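PDB 3GGM: amidohydrolase 3 domain-containing protein from Bacillus thuringiensis serovar konkukian, which is of unknown function but probably hydrolyses carbon-nitrogen bonds other than peptide bonds, this chain being only the N-terminal piece of a longer protein. Local coordinates for residues N2-T14 and S44-R58. Sequence-based numbering, arbitrary orientation.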
ATOM      1  N   ASN A   2     -16.564  -1.867 -28.222  1.00 47.80           N
ATOM      2  CA  ASN A   2     -15.610  -1.825 -27.114  1.00 46.67           C
ATOM      3  C   ASN A   2     -15.680  -3.065 -26.225  1.00 44.74           C
ATOM      4  O   ASN A   2     -16.668  -3.276 -25.520  1.00 45.76           O
ATOM      5  CB  ASN A   2     -15.865  -0.589 -26.250  1.00 47.80           C
ATOM      6  CG  ASN A   2     -16.001   0.678 -27.070  1.00 48.68           C
ATOM      7  OD1 ASN A   2     -15.100   1.040 -27.826  1.00 50.53           O
ATOM      8  ND2 ASN A   2     -17.134   1.360 -26.921  1.00 49.37           N
ATOM      9  N   VAL A   3     -14.624  -3.869 -26.248  1.00 42.94           N
ATOM     10  CA  VAL A   3     -14.566  -5.082 -25.440  1.00 41.34           C
ATOM     11  C   VAL A   3     -13.393  -4.996 -24.466  1.00 39.97           C
ATOM     12  O   VAL A   3     -12.256  -4.756 -24.873  1.00 39.49           O
ATOM     13  CB  VAL A   3     -14.385  -6.336 -26.326  1.00 42.28           C
ATOM     14  CG1 VAL A   3     -14.423  -7.583 -25.468  1.00 42.66           C
ATOM     15  CG2 VAL A   3     -15.476  -6.396 -27.380  1.00 40.70           C
ATOM     16  N   PRO A   4     -13.656  -5.187 -23.162  1.00 38.22           N
ATOM     17  CA  PRO A   4     -12.580  -5.121 -22.166  1.00 36.46           C
ATOM     18  C   PRO A   4     -11.680  -6.351 -22.198  1.00 35.07           C
ATOM     19  O   PRO A   4     -12.119  -7.439 -22.569  1.00 34.39           O
ATOM     20  CB  PRO A   4     -13.339  -5.005 -20.847  1.00 35.93           C
ATOM     21  CG  PRO A   4     -14.568  -5.828 -21.107  1.00 37.98           C
ATOM     22  CD  PRO A   4     -14.964  -5.386 -22.511  1.00 38.09           C
ATOM     23  N   ASP A   5     -10.421  -6.181 -21.803  1.00 33.61           N
ATOM     24  CA  ASP A   5      -9.499  -7.309 -21.782  1.00 34.87           C
ATOM     25  C   ASP A   5      -9.661  -8.090 -20.489  1.00 34.51           C
ATOM     26  O   ASP A   5      -9.459  -9.303 -20.452  1.00 36.54           O
ATOM     27  CB  ASP A   5      -8.047  -6.833 -21.894  1.00 37.27           C
ATOM     28  CG  ASP A   5      -7.788  -6.049 -23.163  1.00 38.97           C
ATOM     29  OD1 ASP A   5      -8.382  -6.397 -24.208  1.00 40.89           O
ATOM     30  OD2 ASP A   5      -6.985  -5.093 -23.112  1.00 41.24           O
ATOM     31  N   MET A   6     -10.050  -7.387 -19.431  1.00 34.61           N
ATOM     32  CA  MET A   6     -10.212  -8.006 -18.124  1.00 33.47           C
ATOM     33  C   MET A   6     -11.411  -7.434 -17.378  1.00 31.50           C
ATOM     34  O   MET A   6     -11.718  -6.252 -17.499  1.00 28.65           O
ATOM     35  CB  MET A   6      -8.935  -7.776 -17.307  1.00 35.53           C
ATOM     36  CG  MET A   6      -9.065  -8.036 -15.818  1.00 38.91           C
ATOM     37  SD  MET A   6      -9.238  -9.777 -15.407  1.00 43.51           S
ATOM     38  CE  MET A   6      -7.520 -10.325 -15.674  1.00 43.28           C
ATOM     39  N   ILE A   7     -12.081  -8.286 -16.609  1.00 29.60           N
ATOM     40  CA  ILE A   7     -13.223  -7.874 -15.805  1.00 28.59           C
ATOM     41  C   ILE A   7     -13.138  -8.564 -14.450  1.00 27.33           C
ATOM     42  O   ILE A   7     -13.206  -9.787 -14.369  1.00 26.44           O
ATOM     43  CB  ILE A   7     -14.566  -8.266 -16.451  1.00 29.34           C
ATOM     44  CG1 ILE A   7     -14.784  -7.461 -17.734  1.00 31.76           C
ATOM     45  CG2 ILE A   7     -15.703  -8.029 -15.458  1.00 30.60           C
ATOM     46  CD1 ILE A   7     -16.109  -7.736 -18.417  1.00 30.81           C
ATOM     47  N   LEU A   8     -12.944  -7.779 -13.396  1.00 24.97           N
ATOM     48  CA  LEU A   8     -12.886  -8.333 -12.054  1.00 24.39           C
ATOM     49  C   LEU A   8     -14.249  -8.009 -11.464  1.00 23.04           C
ATOM     50  O   LEU A   8     -14.662  -6.850 -11.481  1.00 23.16           O
ATOM     51  CB  LEU A   8     -11.790  -7.663 -11.225  1.00 24.87           C
ATOM     52  CG  LEU A   8     -10.331  -7.829 -11.667  1.00 26.54           C
ATOM     53  CD1 LEU A   8     -10.028  -6.891 -12.826  1.00 28.53           C
ATOM     54  CD2 LEU A   8      -9.416  -7.499 -10.502  1.00 26.97           C
ATOM     55  N   TYR A   9     -14.953  -9.023 -10.966  1.00 21.91           N
ATOM     56  CA  TYR A   9     -16.280  -8.794 -10.389  1.00 21.98           C
ATOM     57  C   TYR A   9     -16.501  -9.517  -9.063  1.00 21.37           C
ATOM     58  O   TYR A   9     -15.650 -10.279  -8.605  1.00 18.21           O
ATOM     59  CB  TYR A   9     -17.370  -9.216 -11.374  1.00 21.09           C
ATOM     60  CG  TYR A   9     -17.370 -10.703 -11.654  1.00 22.63           C
ATOM     61  CD1 TYR A   9     -16.375 -11.288 -12.435  1.00 22.41           C
ATOM     62  CD2 TYR A   9     -18.336 -11.531 -11.084  1.00 21.92           C
ATOM     63  CE1 TYR A   9     -16.340 -12.679 -12.641  1.00 23.62           C
ATOM     64  CE2 TYR A   9     -18.312 -12.910 -11.281  1.00 24.66           C
ATOM     65  CZ  TYR A   9     -17.315 -13.478 -12.056  1.00 24.09           C
ATOM     66  OH  TYR A   9     -17.302 -14.845 -12.228  1.00 26.13           O
ATOM     67  N   ASN A  10     -17.663  -9.264  -8.467  1.00 20.07           N
ATOM     68  CA  ASN A  10     -18.063  -9.845  -7.190  1.00 20.13           C
ATOM     69  C   ASN A  10     -17.065  -9.558  -6.068  1.00 20.81           C
ATOM     70  O   ASN A  10     -16.732 -10.436  -5.253  1.00 19.58           O
ATOM     71  CB  ASN A  10     -18.292 -11.354  -7.346  1.00 20.01           C
ATOM     72  CG  ASN A  10     -18.834 -11.990  -6.088  1.00 20.39           C
ATOM     73  OD1 ASN A  10     -19.716 -11.437  -5.438  1.00 18.99           O
ATOM     74  ND2 ASN A  10     -18.319 -13.173  -5.743  1.00 19.15           N
ATOM     75  N   GLY A  11     -16.608  -8.306  -6.021  1.00 21.39           N
ATOM     76  CA  GLY A  11     -15.660  -7.891  -5.003  1.00 19.10           C
ATOM     77  C   GLY A  11     -16.039  -6.570  -4.361  1.00 18.99           C
ATOM     78  O   GLY A  11     -17.185  -6.122  -4.454  1.00 19.24           O
ATOM     79  N   LYS A  12     -15.080  -5.952  -3.681  1.00 18.86           N
ATOM     80  CA  LYS A  12     -15.296  -4.664  -3.033  1.00 20.29           C
ATOM     81  C   LYS A  12     -14.207  -3.784  -3.614  1.00 21.76           C
ATOM     82  O   LYS A  12     -13.024  -4.030  -3.389  1.00 20.23           O
ATOM     83  CB  LYS A  12     -15.126  -4.785  -1.520  1.00 23.20           C
ATOM     84  CG  LYS A  12     -16.069  -5.800  -0.886  1.00 24.70           C
ATOM     85  CD  LYS A  12     -15.637  -6.131   0.532  1.00 25.86           C
ATOM     86  CE  LYS A  12     -16.549  -7.174   1.157  1.00 29.81           C
ATOM     87  NZ  LYS A  12     -16.103  -7.539   2.537  1.00 30.44           N
ATOM     88  N   ILE A  13     -14.613  -2.770  -4.369  1.00 22.75           N
ATOM     89  CA  ILE A  13     -13.658  -1.883  -5.019  1.00 22.38           C
ATOM     90  C   ILE A  13     -13.942  -0.402  -4.753  1.00 22.80           C
ATOM     91  O   ILE A  13     -14.984   0.131  -5.140  1.00 21.31           O
ATOM     92  CB  ILE A  13     -13.665  -2.134  -6.535  1.00 22.14           C
ATOM     93  CG1 ILE A  13     -13.590  -3.641  -6.806  1.00 23.63           C
ATOM     94  CG2 ILE A  13     -12.500  -1.404  -7.188  1.00 22.44           C
ATOM     95  CD1 ILE A  13     -14.011  -4.055  -8.202  1.00 20.85           C
ATOM     96  N   THR A  14     -13.002   0.258  -4.091  1.00 21.22           N
ATOM     97  CA  THR A  14     -13.146   1.672  -3.785  1.00 22.16           C
ATOM     98  C   THR A  14     -12.779   2.554  -4.971  1.00 21.83           C
ATOM     99  O   THR A  14     -11.761   2.328  -5.630  1.00 18.30           O
ATOM    100  CB  THR A  14     -12.244   2.075  -2.601  1.00 21.96           C
ATOM    101  OG1 THR A  14     -12.644   1.341  -1.440  1.00 24.79           O
ATOM    102  CG2 THR A  14     -12.372   3.585  -2.316  1.00 22.80           C
ATOM    103  N   SER A  44     -20.726  -7.165 -21.232  1.00 35.56           N
ATOM    104  CA  SER A  44     -19.872  -6.525 -22.235  1.00 36.36           C
ATOM    105  C   SER A  44     -18.700  -7.413 -22.625  1.00 36.88           C
ATOM    106  O   SER A  44     -17.999  -7.141 -23.600  1.00 37.04           O
ATOM    107  CB  SER A  44     -19.326  -5.208 -21.690  1.00 37.29           C
ATOM    108  OG  SER A  44     -18.340  -5.459 -20.701  1.00 36.79           O
ATOM    109  N   ALA A  45     -18.488  -8.476 -21.859  1.00 37.03           N
ATOM    110  CA  ALA A  45     -17.390  -9.396 -22.110  1.00 39.88           C
ATOM    111  C   ALA A  45     -17.610 -10.301 -23.325  1.00 42.07           C
ATOM    112  O   ALA A  45     -18.740 -10.522 -23.759  1.00 41.21           O
ATOM    113  CB  ALA A  45     -17.154 -10.255 -20.873  1.00 38.17           C
ATOM    114  N   THR A  46     -16.508 -10.813 -23.865  1.00 45.37           N
ATOM    115  CA  THR A  46     -16.531 -11.741 -24.994  1.00 48.83           C
ATOM    116  C   THR A  46     -15.446 -12.785 -24.733  1.00 50.38           C
ATOM    117  O   THR A  46     -14.649 -12.636 -23.807  1.00 52.22           O
ATOM    118  CB  THR A  46     -16.242 -11.044 -26.353  1.00 48.21           C
ATOM    119  OG1 THR A  46     -14.919 -10.497 -26.348  1.00 50.78           O
ATOM    120  CG2 THR A  46     -17.248  -9.939 -26.605  1.00 47.58           C
ATOM    121  N   GLU A  47     -15.425 -13.835 -25.545  1.00 51.69           N
ATOM    122  CA  GLU A  47     -14.456 -14.919 -25.411  1.00 53.02           C
ATOM    123  C   GLU A  47     -13.056 -14.465 -24.985  1.00 52.75           C
ATOM    124  O   GLU A  47     -12.398 -15.131 -24.183  1.00 53.90           O
ATOM    125  CB  GLU A  47     -14.356 -15.678 -26.742  1.00 55.33           C
ATOM    126  CG  GLU A  47     -15.666 -16.310 -27.207  1.00 58.36           C
ATOM    127  CD  GLU A  47     -15.932 -17.664 -26.564  1.00 60.12           C
ATOM    128  OE1 GLU A  47     -15.165 -18.618 -26.842  1.00 60.55           O
ATOM    129  OE2 GLU A  47     -16.906 -17.774 -25.786  1.00 60.31           O
ATOM    130  N   LYS A  48     -12.611 -13.330 -25.509  1.00 51.78           N
ATOM    131  CA  LYS A  48     -11.283 -12.813 -25.205  1.00 50.71           C
ATOM    132  C   LYS A  48     -11.110 -12.135 -23.846  1.00 49.00           C
ATOM    133  O   LYS A  48     -10.006 -12.093 -23.303  1.00 49.84           O
ATOM    134  CB  LYS A  48     -10.847 -11.844 -26.305  1.00 51.74           C
ATOM    135  CG  LYS A  48     -10.766 -12.482 -27.684  1.00 53.64           C
ATOM    136  CD  LYS A  48     -10.119 -11.541 -28.694  1.00 54.07           C
ATOM    137  CE  LYS A  48     -10.013 -12.195 -30.066  1.00 53.40           C
ATOM    138  NZ  LYS A  48      -9.307 -11.303 -31.032  1.00 53.25           N
ATOM    139  N   THR A  49     -12.192 -11.608 -23.288  1.00 46.10           N
ATOM    140  CA  THR A  49     -12.097 -10.916 -22.012  1.00 43.93           C
ATOM    141  C   THR A  49     -11.798 -11.846 -20.842  1.00 42.02           C
ATOM    142  O   THR A  49     -12.518 -12.816 -20.611  1.00 41.24           O
ATOM    143  CB  THR A  49     -13.399 -10.148 -21.698  1.00 44.32           C
ATOM    144  OG1 THR A  49     -14.390 -11.062 -21.224  1.00 47.86           O
ATOM    145  CG2 THR A  49     -13.930  -9.478 -22.945  1.00 42.48           C
ATOM    146  N   LYS A  50     -10.727 -11.551 -20.110  1.00 41.34           N
ATOM    147  CA  LYS A  50     -10.377 -12.346 -18.938  1.00 41.22           C
ATOM    148  C   LYS A  50     -11.299 -11.880 -17.816  1.00 40.32           C
ATOM    149  O   LYS A  50     -11.492 -10.680 -17.624  1.00 39.78           O
ATOM    150  CB  LYS A  50      -8.923 -12.116 -18.512  1.00 43.02           C
ATOM    151  CG  LYS A  50      -7.876 -12.677 -19.459  1.00 46.23           C
ATOM    152  CD  LYS A  50      -7.476 -11.671 -20.531  1.00 49.81           C
ATOM    153  CE  LYS A  50      -6.695 -10.502 -19.934  1.00 50.08           C
ATOM    154  NZ  LYS A  50      -6.234  -9.546 -20.984  1.00 50.57           N
ATOM    155  N   LYS A  51     -11.879 -12.821 -17.086  1.00 39.16           N
ATOM    156  CA  LYS A  51     -12.772 -12.461 -15.996  1.00 38.28           C
ATOM    157  C   LYS A  51     -12.297 -13.088 -14.695  1.00 36.74           C
ATOM    158  O   LYS A  51     -11.926 -14.258 -14.654  1.00 37.07           O
ATOM    159  CB  LYS A  51     -14.206 -12.884 -16.324  1.00 38.17           C
ATOM    160  CG  LYS A  51     -14.321 -14.253 -16.956  1.00 41.85           C
ATOM    161  CD  LYS A  51     -15.757 -14.564 -17.369  1.00 40.49           C
ATOM    162  CE  LYS A  51     -16.245 -13.613 -18.449  1.00 41.64           C
ATOM    163  NZ  LYS A  51     -17.609 -13.974 -18.935  1.00 43.34           N
ATOM    164  N   ILE A  52     -12.290 -12.291 -13.636  1.00 33.53           N
ATOM    165  CA  ILE A  52     -11.840 -12.766 -12.339  1.00 30.77           C
ATOM    166  C   ILE A  52     -12.893 -12.560 -11.263  1.00 29.58           C
ATOM    167  O   ILE A  52     -13.250 -11.429 -10.933  1.00 29.53           O
ATOM    168  CB  ILE A  52     -10.560 -12.036 -11.883  1.00 31.11           C
ATOM    169  CG1 ILE A  52      -9.436 -12.254 -12.899  1.00 32.09           C
ATOM    170  CG2 ILE A  52     -10.147 -12.533 -10.509  1.00 29.50           C
ATOM    171  CD1 ILE A  52      -8.141 -11.564 -12.525  1.00 34.34           C
ATOM    172  N   ASP A  53     -13.370 -13.666 -10.713  1.00 27.28           N
ATOM    173  CA  ASP A  53     -14.356 -13.630  -9.646  1.00 26.25           C
ATOM    174  C   ASP A  53     -13.566 -13.357  -8.368  1.00 24.65           C
ATOM    175  O   ASP A  53     -12.868 -14.240  -7.863  1.00 24.74           O
ATOM    176  CB  ASP A  53     -15.073 -14.982  -9.552  1.00 27.15           C
ATOM    177  CG  ASP A  53     -16.092 -15.023  -8.431  1.00 27.88           C
ATOM    178  OD1 ASP A  53     -16.069 -14.118  -7.573  1.00 24.85           O
ATOM    179  OD2 ASP A  53     -16.915 -15.964  -8.409  1.00 28.38           O
ATOM    180  N   LEU A  54     -13.676 -12.133  -7.857  1.00 22.93           N
ATOM    181  CA  LEU A  54     -12.967 -11.715  -6.653  1.00 23.22           C
ATOM    182  C   LEU A  54     -13.422 -12.420  -5.363  1.00 24.80           C
ATOM    183  O   LEU A  54     -12.799 -12.260  -4.311  1.00 22.99           O
ATOM    184  CB  LEU A  54     -13.106 -10.195  -6.475  1.00 23.09           C
ATOM    185  CG  LEU A  54     -12.439  -9.354  -7.570  1.00 24.12           C
ATOM    186  CD1 LEU A  54     -12.872  -7.899  -7.450  1.00 22.57           C
ATOM    187  CD2 LEU A  54     -10.911  -9.490  -7.463  1.00 22.95           C
ATOM    188  N   LYS A  55     -14.518 -13.173  -5.445  1.00 23.45           N
ATOM    189  CA  LYS A  55     -15.039 -13.893  -4.280  1.00 25.56           C
ATOM    190  C   LYS A  55     -15.106 -13.011  -3.032  1.00 22.93           C
ATOM    191  O   LYS A  55     -14.713 -13.425  -1.942  1.00 21.56           O
ATOM    192  CB  LYS A  55     -14.180 -15.132  -4.012  1.00 27.83           C
ATOM    193  CG  LYS A  55     -14.226 -16.133  -5.157  1.00 33.84           C
ATOM    194  CD  LYS A  55     -13.553 -17.452  -4.790  1.00 37.70           C
ATOM    195  CE  LYS A  55     -13.780 -18.486  -5.875  1.00 41.08           C
ATOM    196  NZ  LYS A  55     -13.021 -19.745  -5.605  1.00 42.91           N
ATOM    197  N   ARG A  56     -15.618 -11.800  -3.226  1.00 21.33           N
ATOM    198  CA  ARG A  56     -15.790 -10.789  -2.187  1.00 21.43           C
ATOM    199  C   ARG A  56     -14.532 -10.228  -1.544  1.00 21.35           C
ATOM    200  O   ARG A  56     -14.597  -9.610  -0.487  1.00 21.06           O
ATOM    201  CB  ARG A  56     -16.774 -11.281  -1.115  1.00 23.22           C
ATOM    202  CG  ARG A  56     -18.241 -11.285  -1.610  1.00 21.14           C
ATOM    203  CD  ARG A  56     -18.846  -9.881  -1.630  1.00 22.52           C
ATOM    204  NE  ARG A  56     -19.197  -9.427  -0.278  1.00 24.33           N
ATOM    205  CZ  ARG A  56     -19.525  -8.178   0.038  1.00 26.38           C
ATOM    206  NH1 ARG A  56     -19.548  -7.229  -0.896  1.00 27.59           N
ATOM    207  NH2 ARG A  56     -19.843  -7.874   1.291  1.00 28.35           N
ATOM    208  N   LYS A  57     -13.386 -10.445  -2.178  1.00 21.37           N
ATOM    209  CA  LYS A  57     -12.132  -9.886  -1.684  1.00 23.95           C
ATOM    210  C   LYS A  57     -12.167  -8.417  -2.093  1.00 24.90           C
ATOM    211  O   LYS A  57     -12.866  -8.050  -3.043  1.00 22.99           O
ATOM    212  CB  LYS A  57     -10.922 -10.500  -2.393  1.00 25.68           C
ATOM    213  CG  LYS A  57     -10.670 -11.968  -2.164  1.00 28.03           C
ATOM    214  CD  LYS A  57      -9.486 -12.417  -3.014  1.00 28.77           C
ATOM    215  CE  LYS A  57      -9.127 -13.869  -2.753  1.00 30.30           C
ATOM    216  NZ  LYS A  57     -10.204 -14.798  -3.185  1.00 32.34           N
ATOM    217  N   ARG A  58     -11.395  -7.588  -1.397  1.00 24.17           N
ATOM    218  CA  ARG A  58     -11.307  -6.184  -1.737  1.00 22.97           C
ATOM    219  C   ARG A  58     -10.255  -6.081  -2.821  1.00 23.17           C
ATOM    220  O   ARG A  58      -9.189  -6.677  -2.696  1.00 23.51           O
ATOM    221  CB  ARG A  58     -10.865  -5.355  -0.530  1.00 23.28           C
ATOM    222  CG  ARG A  58     -10.617  -3.885  -0.873  1.00 26.83           C
ATOM    223  CD  ARG A  58     -10.346  -3.059   0.392  1.00 31.37           C
ATOM    224  NE  ARG A  58     -11.490  -3.067   1.308  1.00 33.65           N
ATOM    225  CZ  ARG A  58     -12.659  -2.481   1.061  1.00 35.02           C
ATOM    226  NH1 ARG A  58     -12.860  -1.828  -0.077  1.00 33.79           N
ATOM    227  NH2 ARG A  58     -13.630  -2.542   1.958  1.00 36.12           N
TER
HETATM  228  O   HOH W   1     -18.666  -5.164 -25.404  1.00 45.11           O
HETATM  229  O   HOH W   2     -19.539  -7.099  -3.425  1.00 32.43           O
HETATM  230  O   HOH W   3     -13.547  -8.683   1.927  1.00 44.39           O
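Strands 6-9 and 50-53 pair as a parallel beta ladder in the all-beta N-terminal piece of a probable amidohydrolase. The short axes of strands 6-9 and 50-53 run 13° apart. Strand 6-9 is also paired antiparallel with strand 22-29 on its other side. Ile7 N and Tyr9 N donate to Lys50 O and Ile52 O, and Lys50 N, Ile52 N and Leu54 N donate back to Asp5 O, Ile7 O and Tyr9 O, the last at 2.8 Å from N to O. Beyond Tyr9 the register shifts by two residues, and a second parallel ladder begins where Lys12 pairs with Arg58. The type I' turn Leu54-Lys57 takes up the difference.

One face of the ladder carries Met6, Leu8 and Ile52. Met6 has CG anti to its backbone N (chi1 165°) and then bends twice, bringing CE tightly against Ile52 CD1 (3.4 Å). The Leu8 and Leu54 side chains cross at a slant, with Leu8 CD2 3.9 Å from Leu54 CD2, and His69 of the second subunit packs on both leucines. On the other face, Asp53 CA sits over one face of the Tyr9 ring, offset toward the rim, a CH-pi contact 4.0 Å from the ring centroid.

Past the shift, the extended Lys12 lays CE over the centre of the Arg56 guanidinium, 3.3 Å from CZ. A water joins Lys12 NZ to Arg56 O. Asp53 OD1 holds two donors. Lys55 N comes from above the carboxylate plane, closing an Asx turn, while Asn10 ND2 reaches the syn side in a nearly straight bond of 3.1 Å.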